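PDB 3HZ8: Thiol:disulfide interchange protein DsbA from Neisseria meningitidis MC58, which probably acts as a periplasmic thiol-disulfide oxidoreductase of the DsbA family, introducing disulfide bonds into exported proteins through a redox-active cysteine pair. Local coordinates for residues G24-L29 against V158-K163; P19-G24 against Y58-H63. The protein carries 1 engineered substitution. All blocks are in the same frame, centred on the assembly; numbering follows the deposited sequence. Where two conformers were deposited one is given.

Contact 1: residues G24-L29 against V158-K163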
ATOM      1  N   GLY A  24     -14.014 -12.538  -4.040  1.00 20.90           N
ATOM      2  CA  GLY A  24     -14.709 -13.099  -2.881  1.00 20.75           C
ATOM      3  C   GLY A  24     -14.101 -12.720  -1.545  1.00 20.21           C
ATOM      4  O   GLY A  24     -14.532 -13.208  -0.496  1.00 21.50           O
ATOM      5  N   LYS A  25     -13.085 -11.859  -1.576  1.00 19.29           N
ATOM      6  CA  LYS A  25     -12.507 -11.315  -0.357  1.00 17.36           C
ATOM      7  C   LYS A  25     -12.750  -9.807  -0.298  1.00 15.80           C
ATOM      8  O   LYS A  25     -13.255  -9.217  -1.252  1.00 15.28           O
ATOM      9  CB  LYS A  25     -11.022 -11.646  -0.259  1.00 17.71           C
ATOM     10  CG  LYS A  25     -10.733 -13.078   0.210  1.00 19.58           C
ATOM     11  CD  LYS A  25      -9.348 -13.159   0.843  1.00 21.13           C
ATOM     12  CE  LYS A  25      -8.843 -14.585   0.973  1.00 22.29           C
ATOM     13  NZ  LYS A  25      -7.364 -14.555   1.194  1.00 24.19           N
ATOM     14  N   VAL A  26     -12.428  -9.210   0.841  1.00 14.15           N
ATOM     15  CA  VAL A  26     -12.547  -7.764   1.028  1.00 13.15           C
ATOM     16  C   VAL A  26     -11.144  -7.164   1.030  1.00 11.06           C
ATOM     17  O   VAL A  26     -10.374  -7.338   1.978  1.00 11.52           O
ATOM     18  CB  VAL A  26     -13.261  -7.396   2.348  1.00 13.88           C
ATOM     19  CG1 VAL A  26     -13.358  -5.890   2.499  1.00 15.06           C
ATOM     20  CG2 VAL A  26     -14.654  -8.026   2.413  1.00 15.00           C
ATOM     21  N   GLU A  27     -10.818  -6.461  -0.047  1.00  9.69           N
ATOM     22  CA  GLU A  27      -9.500  -5.850  -0.198  1.00  8.69           C
ATOM     23  C   GLU A  27      -9.447  -4.478   0.474  1.00  8.13           C
ATOM     24  O   GLU A  27     -10.377  -3.689   0.336  1.00  8.69           O
ATOM     25  CB  GLU A  27      -9.178  -5.678  -1.681  1.00  9.28           C
ATOM     26  CG  GLU A  27      -7.804  -5.115  -1.955  1.00  8.56           C
ATOM     27  CD  GLU A  27      -7.488  -5.085  -3.428  1.00  8.92           C
ATOM     28  OE1 GLU A  27      -7.149  -6.150  -3.974  1.00  9.83           O
ATOM     29  OE2 GLU A  27      -7.572  -4.007  -4.036  1.00 10.22           O
ATOM     30  N   VAL A  28      -8.355  -4.218   1.191  1.00  7.44           N
ATOM     31  CA  VAL A  28      -8.023  -2.876   1.686  1.00  7.07           C
ATOM     32  C   VAL A  28      -6.760  -2.495   0.928  1.00  7.30           C
ATOM     33  O   VAL A  28      -5.718  -3.141   1.098  1.00  7.69           O
ATOM     34  CB  VAL A  28      -7.771  -2.857   3.217  1.00  7.25           C
ATOM     35  CG1 VAL A  28      -7.422  -1.443   3.685  1.00  7.68           C
ATOM     36  CG2 VAL A  28      -9.006  -3.382   3.966  1.00  7.92           C
ATOM     37  N   LEU A  29      -6.870  -1.475   0.066  1.00  6.66           N
ATOM     38  CA  LEU A  29      -5.771  -1.087  -0.820  1.00  6.86           C
ATOM     39  C   LEU A  29      -5.194   0.262  -0.384  1.00  6.49           C
ATOM     40  O   LEU A  29      -5.934   1.237  -0.304  1.00  6.90           O
ATOM     41  CB  LEU A  29      -6.274  -1.028  -2.271  1.00  6.86           C
ATOM     42  CG  LEU A  29      -5.488  -0.255  -3.325  1.00  9.50           C
ATOM     43  CD1 LEU A  29      -4.049  -0.715  -3.411  1.00  9.22           C
ATOM     44  CD2 LEU A  29      -6.190  -0.381  -4.677  1.00  8.30           C
ATOM     45  N   VAL A 158      -6.432   5.296   0.713  1.00  6.78           N
ATOM     46  CA  VAL A 158      -6.869   3.944   1.049  1.00  7.04           C
ATOM     47  C   VAL A 158      -8.243   3.715   0.461  1.00  6.95           C
ATOM     48  O   VAL A 158      -9.142   4.525   0.657  1.00  7.12           O
ATOM     49  CB  VAL A 158      -6.893   3.712   2.589  1.00  6.93           C
ATOM     50  CG1 VAL A 158      -7.480   2.318   2.934  1.00  8.13           C
ATOM     51  CG2 VAL A 158      -5.481   3.868   3.169  1.00  8.68           C
ATOM     52  N   ILE A 159      -8.367   2.604  -0.274  1.00  6.94           N
ATOM     53  CA  ILE A 159      -9.605   2.229  -0.928  0.50  7.40           C
ATOM     54  C   ILE A 159     -10.039   0.821  -0.484  1.00  7.45           C
ATOM     55  O   ILE A 159      -9.243  -0.121  -0.510  1.00  8.04           O
ATOM     56  CB  ILE A 159      -9.430   2.318  -2.463  0.50  7.12           C
ATOM     57  CG1 ILE A 159      -9.299   3.789  -2.877  0.50  6.53           C
ATOM     58  CG2 ILE A 159     -10.584   1.637  -3.191  0.50  6.94           C
ATOM     59  CD1 ILE A 159      -8.457   4.021  -4.109  0.50  7.37           C
ATOM     60  N   VAL A 160     -11.299   0.687  -0.075  1.00  7.48           N
ATOM     61  CA  VAL A 160     -11.818  -0.597   0.395  1.00  7.15           C
ATOM     62  C   VAL A 160     -12.765  -1.197  -0.628  1.00  7.80           C
ATOM     63  O   VAL A 160     -13.606  -0.504  -1.177  1.00  7.49           O
ATOM     64  CB  VAL A 160     -12.537  -0.438   1.760  1.00  7.18           C
ATOM     65  CG1 VAL A 160     -13.035  -1.776   2.296  1.00  8.41           C
ATOM     66  CG2 VAL A 160     -11.585   0.225   2.762  1.00  8.14           C
ATOM     67  N   GLY A 161     -12.622  -2.488  -0.892  1.00  7.83           N
ATOM     68  CA  GLY A 161     -13.557  -3.162  -1.793  1.00  8.20           C
ATOM     69  C   GLY A 161     -13.494  -2.669  -3.224  1.00  8.11           C
ATOM     70  O   GLY A 161     -14.476  -2.802  -3.964  1.00  8.78           O
ATOM     71  N   GLY A 162     -12.359  -2.077  -3.606  1.00  7.69           N
ATOM     72  CA  GLY A 162     -12.187  -1.518  -4.947  1.00  7.86           C
ATOM     73  C   GLY A 162     -12.923  -0.214  -5.233  1.00  7.84           C
ATOM     74  O   GLY A 162     -12.696   0.413  -6.267  1.00  8.18           O
ATOM     75  N   LYS A 163     -13.804   0.218  -4.331  1.00  7.68           N
ATOM     76  CA  LYS A 163     -14.692   1.339  -4.676  1.00  8.10           C
ATOM     77  C   LYS A 163     -14.888   2.439  -3.627  1.00  8.05           C
ATOM     78  O   LYS A 163     -15.398   3.494  -3.968  1.00  7.98           O
ATOM     79  CB  LYS A 163     -16.074   0.810  -5.090  1.00  9.19           C
ATOM     80  CG  LYS A 163     -16.827   0.107  -3.965  1.00 10.01           C
ATOM     81  CD  LYS A 163     -18.161  -0.502  -4.400  1.00  9.48           C
ATOM     82  CE  LYS A 163     -19.148   0.536  -4.941  1.00 10.47           C
ATOM     83  NZ  LYS A 163     -20.463  -0.085  -5.389  1.00 12.70           N
TER
HETATM   84  O   HOH W   1      -9.768  -2.061  -2.594  1.00 10.25           O

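Contact 2: residues P19-G24 against Y58-H63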
ATOM      1  N   PRO A  19     -10.122  -3.134  -9.888  1.00  8.64           N
ATOM      2  CA  PRO A  19     -10.281  -4.580  -9.680  1.00  9.40           C
ATOM      3  C   PRO A  19      -9.446  -5.098  -8.504  1.00  9.66           C
ATOM      4  O   PRO A  19      -8.271  -4.726  -8.346  1.00  9.62           O
ATOM      5  CB  PRO A  19      -9.774  -5.176 -10.992  1.00 10.26           C
ATOM      6  CG  PRO A  19     -10.027  -4.096 -12.006  1.00 10.38           C
ATOM      7  CD  PRO A  19      -9.724  -2.816 -11.271  1.00  9.04           C
ATOM      8  N   GLN A  20     -10.059  -5.936  -7.673  1.00 10.59           N
ATOM      9  CA  GLN A  20      -9.372  -6.536  -6.535  1.00 11.60           C
ATOM     10  C   GLN A  20      -8.455  -7.650  -7.005  1.00 11.79           C
ATOM     11  O   GLN A  20      -8.742  -8.309  -8.007  1.00 12.72           O
ATOM     12  CB  GLN A  20     -10.378  -7.134  -5.560  1.00 12.05           C
ATOM     13  CG  GLN A  20     -11.244  -6.122  -4.835  1.00 13.34           C
ATOM     14  CD  GLN A  20     -11.874  -6.707  -3.576  1.00 15.04           C
ATOM     15  OE1 GLN A  20     -12.352  -5.978  -2.714  1.00 13.37           O
ATOM     16  NE2 GLN A  20     -11.853  -8.036  -3.458  1.00 16.18           N
ATOM     17  N   GLN A  21      -7.358  -7.861  -6.286  1.00 11.48           N
ATOM     18  CA  GLN A  21      -6.474  -8.989  -6.597  1.00 12.34           C
ATOM     19  C   GLN A  21      -7.140 -10.336  -6.345  1.00 13.31           C
ATOM     20  O   GLN A  21      -6.952 -11.267  -7.130  1.00 13.21           O
ATOM     21  CB  GLN A  21      -5.185  -8.895  -5.807  1.00 11.42           C
ATOM     22  CG  GLN A  21      -4.327  -7.702  -6.158  1.00 11.10           C
ATOM     23  CD  GLN A  21      -3.110  -7.600  -5.275  1.00 10.38           C
ATOM     24  OE1 GLN A  21      -3.113  -8.092  -4.140  1.00 11.85           O
ATOM     25  NE2 GLN A  21      -2.047  -6.976  -5.794  1.00 10.92           N
ATOM     26  N   GLN A  22      -7.894 -10.442  -5.242  1.00 14.23           N
ATOM     27  CA  GLN A  22      -8.583 -11.685  -4.867  1.00 15.79           C
ATOM     28  C   GLN A  22     -10.103 -11.513  -4.851  1.00 17.23           C
ATOM     29  O   GLN A  22     -10.633 -10.720  -4.079  1.00 17.67           O
ATOM     30  CB  GLN A  22      -8.086 -12.182  -3.504  1.00 15.14           C
ATOM     31  CG  GLN A  22      -6.578 -12.406  -3.443  1.00 15.19           C
ATOM     32  CD  GLN A  22      -6.113 -12.884  -2.097  1.00 16.13           C
ATOM     33  OE1 GLN A  22      -6.681 -13.817  -1.526  1.00 19.18           O
ATOM     34  NE2 GLN A  22      -5.068 -12.255  -1.575  1.00 14.53           N
ATOM     35  N   ALA A  23     -10.791 -12.291  -5.687  1.00 18.91           N
ATOM     36  CA  ALA A  23     -12.256 -12.352  -5.704  1.00 19.94           C
ATOM     37  C   ALA A  23     -12.815 -12.970  -4.430  1.00 20.46           C
ATOM     38  O   ALA A  23     -12.174 -13.818  -3.813  1.00 21.58           O
ATOM     39  CB  ALA A  23     -12.735 -13.143  -6.917  1.00 20.23           C
ATOM     40  N   GLY A  24     -14.014 -12.538  -4.040  1.00 20.90           N
ATOM     41  CA  GLY A  24     -14.709 -13.099  -2.881  1.00 20.75           C
ATOM     42  C   GLY A  24     -14.101 -12.720  -1.545  1.00 20.21           C
ATOM     43  O   GLY A  24     -14.532 -13.208  -0.496  1.00 21.50           O
ATOM     44  N   TYR A  58      -7.738  -8.602   3.357  1.00 13.49           N
ATOM     45  CA  TYR A  58      -6.295  -8.522   3.181  1.00 11.73           C
ATOM     46  C   TYR A  58      -5.875  -7.102   2.835  1.00 10.71           C
ATOM     47  O   TYR A  58      -6.673  -6.332   2.278  1.00 10.04           O
ATOM     48  CB  TYR A  58      -5.793  -9.524   2.126  1.00 11.37           C
ATOM     49  CG  TYR A  58      -6.303  -9.248   0.721  1.00 10.43           C
ATOM     50  CD1 TYR A  58      -5.476  -8.648  -0.245  1.00  9.48           C
ATOM     51  CD2 TYR A  58      -7.611  -9.574   0.356  1.00 10.08           C
ATOM     52  CE1 TYR A  58      -5.940  -8.396  -1.519  1.00 10.49           C
ATOM     53  CE2 TYR A  58      -8.087  -9.314  -0.921  1.00 10.01           C
ATOM     54  CZ  TYR A  58      -7.249  -8.718  -1.856  1.00  9.62           C
ATOM     55  OH  TYR A  58      -7.725  -8.464  -3.124  1.00 11.20           O
ATOM     56  N   LEU A  59      -4.632  -6.773   3.177  1.00 10.56           N
ATOM     57  CA  LEU A  59      -4.046  -5.466   2.885  1.00 10.18           C
ATOM     58  C   LEU A  59      -3.141  -5.562   1.656  1.00  9.79           C
ATOM     59  O   LEU A  59      -2.173  -6.340   1.641  1.00 11.51           O
ATOM     60  CB  LEU A  59      -3.248  -4.961   4.095  1.00 10.15           C
ATOM     61  CG  LEU A  59      -2.522  -3.618   3.926  1.00 10.87           C
ATOM     62  CD1 LEU A  59      -3.492  -2.455   3.674  1.00 11.53           C
ATOM     63  CD2 LEU A  59      -1.654  -3.335   5.150  1.00 11.93           C
ATOM     64  N   ARG A  60      -3.488  -4.787   0.633  1.00  8.59           N
ATOM     65  CA  ARG A  60      -2.722  -4.680  -0.604  1.00  7.76           C
ATOM     66  C   ARG A  60      -2.096  -3.300  -0.618  1.00  7.40           C
ATOM     67  O   ARG A  60      -2.777  -2.317  -0.292  1.00  7.44           O
ATOM     68  CB  ARG A  60      -3.673  -4.803  -1.796  1.00  7.34           C
ATOM     69  CG  ARG A  60      -3.123  -4.386  -3.159  1.00  7.11           C
ATOM     70  CD  ARG A  60      -4.260  -4.402  -4.178  1.00  7.79           C
ATOM     71  NE  ARG A  60      -3.846  -4.118  -5.552  1.00  8.22           N
ATOM     72  CZ  ARG A  60      -4.691  -4.032  -6.580  1.00  8.32           C
ATOM     73  NH1 ARG A  60      -5.996  -4.215  -6.393  1.00  9.15           N
ATOM     74  NH2 ARG A  60      -4.230  -3.790  -7.806  1.00 10.62           N
ATOM     75  N   THR A  61      -0.833  -3.211  -1.021  1.00  7.81           N
ATOM     76  CA  THR A  61      -0.183  -1.902  -1.132  1.00  7.79           C
ATOM     77  C   THR A  61       0.407  -1.694  -2.520  1.00  8.40           C
ATOM     78  O   THR A  61       0.902  -2.638  -3.137  1.00  9.60           O
ATOM     79  CB  THR A  61       0.872  -1.687  -0.031  1.00  8.33           C
ATOM     80  OG1 THR A  61       1.933  -2.626  -0.199  1.00 10.85           O
ATOM     81  CG2 THR A  61       0.252  -1.887   1.344  1.00  8.52           C
ATOM     82  N   GLU A  62       0.314  -0.463  -3.013  1.00  7.39           N
ATOM     83  CA  GLU A  62       0.846  -0.111  -4.334  1.00  7.73           C
ATOM     84  C   GLU A  62       1.559   1.234  -4.221  1.00  7.19           C
ATOM     85  O   GLU A  62       1.004   2.182  -3.647  1.00  7.74           O
ATOM     86  CB  GLU A  62      -0.294   0.007  -5.355  1.00  7.73           C
ATOM     87  CG  GLU A  62      -1.216  -1.233  -5.469  1.00  8.47           C
ATOM     88  CD  GLU A  62      -0.545  -2.455  -6.126  1.00 10.54           C
ATOM     89  OE1 GLU A  62       0.581  -2.327  -6.655  1.00 11.57           O
ATOM     90  OE2 GLU A  62      -1.154  -3.552  -6.119  1.00 10.67           O
ATOM     91  N   HIS A  63       2.784   1.310  -4.737  1.00  6.93           N
ATOM     92  CA  HIS A  63       3.559   2.562  -4.697  1.00  6.94           C
ATOM     93  C   HIS A  63       3.187   3.402  -5.903  1.00  7.14           C
ATOM     94  O   HIS A  63       3.165   2.891  -7.028  1.00  7.50           O
ATOM     95  CB  HIS A  63       5.060   2.243  -4.724  1.00  7.37           C
ATOM     96  CG  HIS A  63       5.952   3.359  -4.276  1.00  7.05           C
ATOM     97  ND1 HIS A  63       6.141   4.521  -4.995  1.00  6.29           N
ATOM     98  CD2 HIS A  63       6.757   3.458  -3.192  1.00  6.75           C
ATOM     99  CE1 HIS A  63       6.981   5.309  -4.344  1.00  7.66           C
ATOM    100  NE2 HIS A  63       7.388   4.678  -3.258  1.00  7.55           N
TER
HETATM  101  O   HOH W   2      -6.070  -4.184  -9.976  1.00 12.10           O
HETATM  102  O   HOH W   3      -1.619  -5.375  -8.379  1.00 17.87           O
HETATM  103  O   HOH W   4       0.208  -5.677  -4.830  1.00 18.89           O

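Contact 1: residues G24-L29 against V158-K163
Val158 meets Val28 through methyls, CG1 to CG1 at 3.8 Å, while its CA leans on Leu29 O in a CA-H...O contact. With CG1 of both valines anti to the backbone N, these are the methyls that meet. Ile159 forms the hydrogen-bonded pair with Leu29: Ile159 N gives to Leu29 O and Leu29 N to Ile159 O, each at 2.8 Å. Both side chains fall on the same sheet face, where Ile18 covers them. The strands run antiparallel at 171° and are central strands of the thioredoxin-type sheet of DsbA. Val160 and Val28 form the non-hydrogen-bonded pair; on the other face Val160 CG1 meets Val26 CG1 at 4.1 Å, and helix 171-191 packs over these three beta-branched residues, well suited to an extended backbone. Gly161 N closes the pairing by donating to Glu27 O at 2.8 Å. With phi 65° and 74°, Gly161 and Gly162 take a turn easiest for residues lacking a CB. Gly162 N gives to water 1 at 2.8 Å, and this water also lies within bonding distance of Ile159 O and Glu27 OE2, the carboxylate oxygen held mainly by a salt bridge to Arg60.

Contact 2: residues P19-G24 against Y58-H63
The backbones of loop 19-24 and strand 58-63 stay apart: the nearest CA atoms, those of Gln21 and Arg60, are 8.3 Å from each other, and the touching parts run 136° apart. Long side chains therefore span the gap, and two of them, Tyr58 and Arg60, end on loop backbone. Tyr58 OH accepts from Gln22 N at 2.9 Å. The tyrosine CG sits between backbone N and carbonyl carbon, a torsion that directs the ring toward the loop and brings OH to that N-H. Gln22 lays its amide over the ring, NE2 3.8 Å above the centre with the planes 25° apart, a stacked fit of polar amide on aromatic face. Gln22 OE1 is bound by Lys25 NZ. Strand 57-63 is an outermost strand of the thioredoxin-type sheet, parallel to its neighbour 26-32, and the loop that precedes 26-32 folds back across the side chains of both. Arg60, extended from CG to NE, brings NH1 to Pro19 O at 3.0 Å, nearly in the guanidinium plane; the same NH1 also forms a salt bridge with Glu27. Water 2 bridges Pro19 O and Arg60 NH2. In the guanidinium plane too, NE meets Glu62 OE2 at 2.8 Å, a salt bridge on the anti lone pair of that oxygen, so edge contacts fix the rotation of the group. Gln21 covers one face: its CG stands 3.6 Å above the plane, offset toward the rim, and its amide is tilted 19° from the guanidinium. Gln21 NE2 gives to waters 3 and 4, each of which donates to Glu62 OE2. A long, uncharged glutamine suits this place, since its CG methylene lies over the cation while its amide serves the waters.

In the fold
From the N terminus, the chain leaves strand 11-13, passes through loop 19-24 and enters strand 26-32. Contact 2 then closes a loop across helix 37-50, bringing strand 57-63 back to the loop, and contact 1 closes a much longer one, spanning the helices from 37-50 to 134-149 before strand 157-160 returns beside 26-32. The closures cross, since their segments alternate, and they share Gly24. Strand 26-32 lies between 57-63 and 157-160 and so joins the two contacts, with Val28 O bonded to Arg60 N on the side of 57-63. Cys36, just before helix 37-50, and Cys39, in its first turn, form the redox-active disulfide, inside both closures.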